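Local coordinates for protein DnaJ homolog subfamily C member 27-A (Xenopus laevis, PDB 6JMG) that binds GTP as a Rab-family small GTPase carrying a DnaJ domain, and possibly takes part in regulating the MEK/ERK pathway, at residues A[199-203]-A[204-208]. Numbering follows the deposited sequence.
Sequences IGFTK and EQADS
Thr202 and Gln205 meet where the loop 199-202 turns into helix 203-213, Thr202 at the N-cap and Gln205 three residues on. The Gln205 chain, extended beyond CG, runs back across the Thr202 side chain at about a right angle, its CG 3.7 Å from Thr202 CB. That path brings Gln205 OE1 to the backbone, where it accepts a hydrogen bond from Thr202 N at 2.9 Å. The bond is bent, 132° at the hydrogen, and the donor stands well above the plane of the amide carbonyl. This is one of the two bonds of a capping box; the reciprocal one is missing, because the Thr202 side chain makes no capping bond. Thr202 CG2, anti to the backbone N, lies alongside Glu204 CG, the two side chains pointing the same way.

Lys203 contributes both backbone and side chain. Its O takes a nearly straight i to i+4 helical bond from Asp207 N (2.8 Å), whereas the preceding one, Ala206 N to Thr202 O at 3.3 Å, is weak. Lys203 CG lies anti to the backbone N (chi1 -174°), and the chain bends so that NZ comes 3.3 Å from Asp207 OD2 in a weak salt bridge. Asp207 OD1 pairs with Arg210, further along the helix. Back in the loop, Phe201 CE1 rests 4.1 Å from Ala206 CB, while the Phe201 side chain also touches Ala251 and Pro252.

Glu204 and Ser208 face helix 230-244 of the J-domain region, and Gln205 NE2 reaches Leu243 O through a weak bond. The Gln205 amide thus links the N-cap backbone, through a bent bond, and, more weakly, the end of helix 230-244, while the Lys203-Asp207 pair, long and at the surface, is probably a modest contribution, Asp207 being shared with Arg210.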
loop_
_atom_site.group_PDB
_atom_site.type_symbol
_atom_site.label_atom_id
_atom_site.label_comp_id
_atom_site.label_asym_id
_atom_site.label_seq_id
_atom_site.Cartn_x
_atom_site.Cartn_y
_atom_site.Cartn_z
ATOM N N ILE A 199 -13.712 12.844 -0.060
ATOM C CA ILE A 199 -14.971 12.105 -0.111
ATOM C C ILE A 199 -15.605 12.233 -1.498
ATOM O O ILE A 199 -16.720 11.754 -1.734
ATOM C CB ILE A 199 -15.909 12.581 1.034
ATOM C CG1 ILE A 199 -17.250 11.828 1.056
ATOM C CG2 ILE A 199 -16.124 14.099 0.949
ATOM C CD1 ILE A 199 -17.822 11.560 2.429
ATOM N N GLY A 200 -14.886 12.833 -2.441
ATOM C CA GLY A 200 -15.272 12.773 -3.828
ATOM C C GLY A 200 -15.107 11.358 -4.361
ATOM O O GLY A 200 -14.926 10.382 -3.630
ATOM N N PHE A 201 -15.167 11.261 -5.679
ATOM C CA PHE A 201 -15.208 9.947 -6.287
ATOM C C PHE A 201 -14.731 10.073 -7.719
ATOM O O PHE A 201 -14.898 11.112 -8.348
ATOM C CB PHE A 201 -16.617 9.347 -6.214
ATOM C CG PHE A 201 -17.694 10.297 -6.632
ATOM C CD1 PHE A 201 -17.965 10.504 -7.978
ATOM C CD2 PHE A 201 -18.424 10.996 -5.680
ATOM C CE1 PHE A 201 -18.946 11.392 -8.361
ATOM C CE2 PHE A 201 -19.412 11.883 -6.055
ATOM C CZ PHE A 201 -19.672 12.085 -7.394
ATOM N N THR A 202 -14.106 9.009 -8.203
ATOM C CA THR A 202 -13.702 8.888 -9.595
ATOM C C THR A 202 -14.850 9.171 -10.557
ATOM O O THR A 202 -16.033 9.057 -10.217
ATOM C CB THR A 202 -13.141 7.490 -9.834
ATOM O OG1 THR A 202 -12.185 7.215 -8.805
ATOM C CG2 THR A 202 -12.411 7.439 -11.164
ATOM N N LYS A 203 -14.471 9.594 -11.766
ATOM C CA LYS A 203 -15.391 9.625 -12.896
ATOM C C LYS A 203 -15.786 8.225 -13.363
ATOM O O LYS A 203 -16.960 7.987 -13.676
ATOM C CB LYS A 203 -14.755 10.387 -14.059
ATOM C CG LYS A 203 -15.698 10.593 -15.233
ATOM C CD LYS A 203 -15.036 10.328 -16.581
ATOM C CE LYS A 203 -15.933 10.797 -17.726
ATOM N NZ LYS A 203 -15.798 9.938 -18.933
ATOM N N GLU A 204 -14.821 7.297 -13.474
ATOM C CA GLU A 204 -15.191 5.954 -13.917
ATOM C C GLU A 204 -16.093 5.294 -12.894
ATOM O O GLU A 204 -16.969 4.496 -13.259
ATOM C CB GLU A 204 -13.957 5.088 -14.217
ATOM C CG GLU A 204 -13.020 4.809 -13.063
ATOM C CD GLU A 204 -12.234 3.498 -13.197
ATOM O OE1 GLU A 204 -12.527 2.699 -14.120
ATOM O OE2 GLU A 204 -11.324 3.275 -12.362
ATOM N N GLN A 205 -15.920 5.649 -11.615
ATOM C CA GLN A 205 -16.866 5.226 -10.588
ATOM C C GLN A 205 -18.275 5.704 -10.919
ATOM O O GLN A 205 -19.228 4.909 -10.953
ATOM C CB GLN A 205 -16.419 5.747 -9.218
ATOM C CG GLN A 205 -15.404 4.828 -8.514
ATOM C CD GLN A 205 -14.856 5.409 -7.212
ATOM O OE1 GLN A 205 -15.068 6.577 -6.895
ATOM N NE2 GLN A 205 -14.163 4.579 -6.443
ATOM N N ALA A 206 -18.412 6.988 -11.250
ATOM C CA ALA A 206 -19.730 7.547 -11.539
ATOM C C ALA A 206 -20.326 6.960 -12.815
ATOM O O ALA A 206 -21.542 6.748 -12.903
ATOM C CB ALA A 206 -19.622 9.060 -11.634
ATOM N N ASP A 207 -19.494 6.712 -13.823
ATOM C CA ASP A 207 -19.999 6.090 -15.040
ATOM C C ASP A 207 -20.454 4.670 -14.764
ATOM O O ASP A 207 -21.491 4.237 -15.279
ATOM C CB ASP A 207 -18.939 6.111 -16.143
ATOM C CG ASP A 207 -18.707 7.506 -16.711
ATOM O OD1 ASP A 207 -19.547 8.406 -16.463
ATOM O OD2 ASP A 207 -17.676 7.693 -17.396
ATOM N N SER A 208 -19.708 3.936 -13.925
ATOM C CA SER A 208 -20.048 2.534 -13.732
ATOM C C SER A 208 -21.345 2.396 -12.961
ATOM O O SER A 208 -22.203 1.578 -13.319
ATOM C CB SER A 208 -18.923 1.812 -12.975
ATOM O OG SER A 208 -17.974 1.199 -13.849
#